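Local coordinates for uncharacterized protein PH0321 (Pyrococcus horikoshii, PDB 3BS4) that is of unknown function but probably carries a KaiC-like domain, and was crystallised with an unidentified peptide bound, at residues K19-L24 against A205-K210. Residues are numbered along the deposited sequence; the frame is centred on the assembly and turned at random.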
# COMPACT_ATOMS: atom_id res chain seq x y z
N LYS A 19 -5.86 -2.10 -14.29
CA LYS A 19 -6.25 -0.87 -13.62
C LYS A 19 -7.35 -1.11 -12.58
O LYS A 19 -8.32 -1.83 -12.82
CB LYS A 19 -6.68 0.18 -14.65
CG LYS A 19 -6.98 1.54 -14.06
CD LYS A 19 -7.11 2.58 -15.16
CE LYS A 19 -7.75 3.85 -14.65
NZ LYS A 19 -7.57 4.91 -15.70
N HIS A 20 -7.15 -0.52 -11.40
CA HIS A 20 -8.09 -0.58 -10.26
C HIS A 20 -7.97 -1.82 -9.39
O HIS A 20 -8.76 -2.00 -8.47
CB HIS A 20 -9.56 -0.37 -10.66
CG HIS A 20 -9.82 0.95 -11.31
ND1 HIS A 20 -10.59 1.07 -12.45
CD2 HIS A 20 -9.41 2.20 -10.99
CE1 HIS A 20 -10.65 2.35 -12.79
NE2 HIS A 20 -9.94 3.05 -11.93
N SER A 21 -6.99 -2.67 -9.70
CA SER A 21 -6.76 -3.86 -8.92
C SER A 21 -6.32 -3.51 -7.50
O SER A 21 -5.82 -2.41 -7.25
CB SER A 21 -5.69 -4.71 -9.60
OG SER A 21 -6.21 -5.22 -10.83
N LEU A 22 -6.50 -4.48 -6.60
CA LEU A 22 -5.89 -4.45 -5.28
C LEU A 22 -4.76 -5.48 -5.31
O LEU A 22 -4.98 -6.64 -5.67
CB LEU A 22 -6.91 -4.84 -4.20
CG LEU A 22 -6.40 -5.01 -2.77
CD1 LEU A 22 -5.71 -3.74 -2.22
CD2 LEU A 22 -7.58 -5.42 -1.90
N ILE A 23 -3.56 -5.03 -4.93
CA ILE A 23 -2.36 -5.86 -4.89
C ILE A 23 -1.94 -6.01 -3.44
O ILE A 23 -1.72 -5.03 -2.74
CB ILE A 23 -1.19 -5.20 -5.65
CG1 ILE A 23 -1.51 -5.05 -7.14
CG2 ILE A 23 0.10 -6.01 -5.49
CD1 ILE A 23 -2.18 -3.73 -7.48
N LEU A 24 -1.78 -7.25 -3.00
CA LEU A 24 -1.20 -7.52 -1.68
C LEU A 24 0.25 -7.91 -1.83
O LEU A 24 0.58 -8.84 -2.55
CB LEU A 24 -1.95 -8.67 -0.99
CG LEU A 24 -1.38 -9.07 0.38
CD1 LEU A 24 -1.58 -7.95 1.46
CD2 LEU A 24 -2.06 -10.37 0.82
N ALA A 205 -7.66 -9.45 -2.22
CA ALA A 205 -6.70 -8.96 -3.23
C ALA A 205 -6.87 -9.61 -4.60
O ALA A 205 -7.18 -10.81 -4.70
CB ALA A 205 -5.28 -9.16 -2.73
N ASP A 206 -6.63 -8.84 -5.66
CA ASP A 206 -6.62 -9.40 -7.02
C ASP A 206 -5.28 -10.06 -7.34
O ASP A 206 -5.23 -11.07 -8.06
CB ASP A 206 -6.94 -8.33 -8.05
CG ASP A 206 -8.28 -7.68 -7.79
OD1 ASP A 206 -9.32 -8.39 -7.88
OD2 ASP A 206 -8.29 -6.47 -7.46
N TYR A 207 -4.21 -9.46 -6.82
CA TYR A 207 -2.87 -10.02 -6.96
C TYR A 207 -2.30 -10.25 -5.57
O TYR A 207 -2.51 -9.42 -4.71
CB TYR A 207 -1.92 -9.05 -7.66
CG TYR A 207 -2.28 -8.70 -9.09
CD1 TYR A 207 -1.59 -9.27 -10.16
CD2 TYR A 207 -3.26 -7.75 -9.36
CE1 TYR A 207 -1.92 -8.93 -11.49
CE2 TYR A 207 -3.59 -7.40 -10.66
CZ TYR A 207 -2.92 -7.99 -11.71
OH TYR A 207 -3.28 -7.63 -13.01
N VAL A 208 -1.59 -11.36 -5.38
CA VAL A 208 -0.85 -11.56 -4.14
C VAL A 208 0.57 -11.96 -4.51
O VAL A 208 0.77 -12.99 -5.19
CB VAL A 208 -1.44 -12.67 -3.26
CG1 VAL A 208 -0.56 -12.85 -2.01
CG2 VAL A 208 -2.89 -12.34 -2.87
N LEU A 209 1.53 -11.16 -4.07
CA LEU A 209 2.96 -11.47 -4.18
C LEU A 209 3.50 -11.68 -2.78
O LEU A 209 3.29 -10.83 -1.91
CB LEU A 209 3.72 -10.31 -4.83
CG LEU A 209 3.21 -9.81 -6.19
CD1 LEU A 209 4.15 -8.74 -6.78
CD2 LEU A 209 2.99 -10.94 -7.17
N LYS A 210 4.19 -12.79 -2.57
CA LYS A 210 4.73 -13.11 -1.24
C LYS A 210 6.24 -13.10 -1.32
O LYS A 210 6.81 -13.72 -2.21
CB LYS A 210 4.26 -14.50 -0.78
CG LYS A 210 4.80 -14.89 0.58
CD LYS A 210 4.04 -16.08 1.12
CE LYS A 210 4.69 -17.38 0.73
NZ LYS A 210 4.02 -18.52 1.45
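Parallel pairing of strands 22-27 and 207-216 begins here, at the point in the mixed sheet of what is probably a KaiC-like domain where Leu22 meets Asp206 and Tyr207. Leu22 O takes two bonds, from Tyr207 N at 3.1 Å, in the carbonyl plane, and from Asp206 N at 2.8 Å, tilted from it. The Asp206 carboxylate stands in as the next acceptor: OD2 receives Leu22 N at 2.8 Å through its anti lone pair, nearly straight at 170°. CG of Asp206 sits anti to its own carbonyl carbon, beside the backbone N (chi1 -58°), and from there OD2 reaches Leu22 N. An alanine here would probably leave Leu22 N without this acceptor, although the backbone bonds to Leu22 O need not change. Further along, Leu24 N bonds Tyr207 O at 2.9 Å, and Leu209 N bonds Leu24 O.

On one face Ile23 and Tyr207 lie side by side, CG1 3.9 Å from CD2, while Ser21 CB meets the ring in plane at its edge, 3.6 Å from CE2. Ser21 OG and Tyr207 OH both bond the backbone of Lys18, and Trp5 meets the Tyr207 ring edge-to-face. On the other face Leu24 sets CB 3.8 Å from Ala205 CB and CD2 beside Val208 CG1, where Leu24 also packs on Val201 and Tyr202 of helix 195-204. That helix leads through Ala205 into strand 207-216, which pairs antiparallel with strand 219-228 on its far side, while strand 184-190 runs parallel along the other edge of strand 22-27.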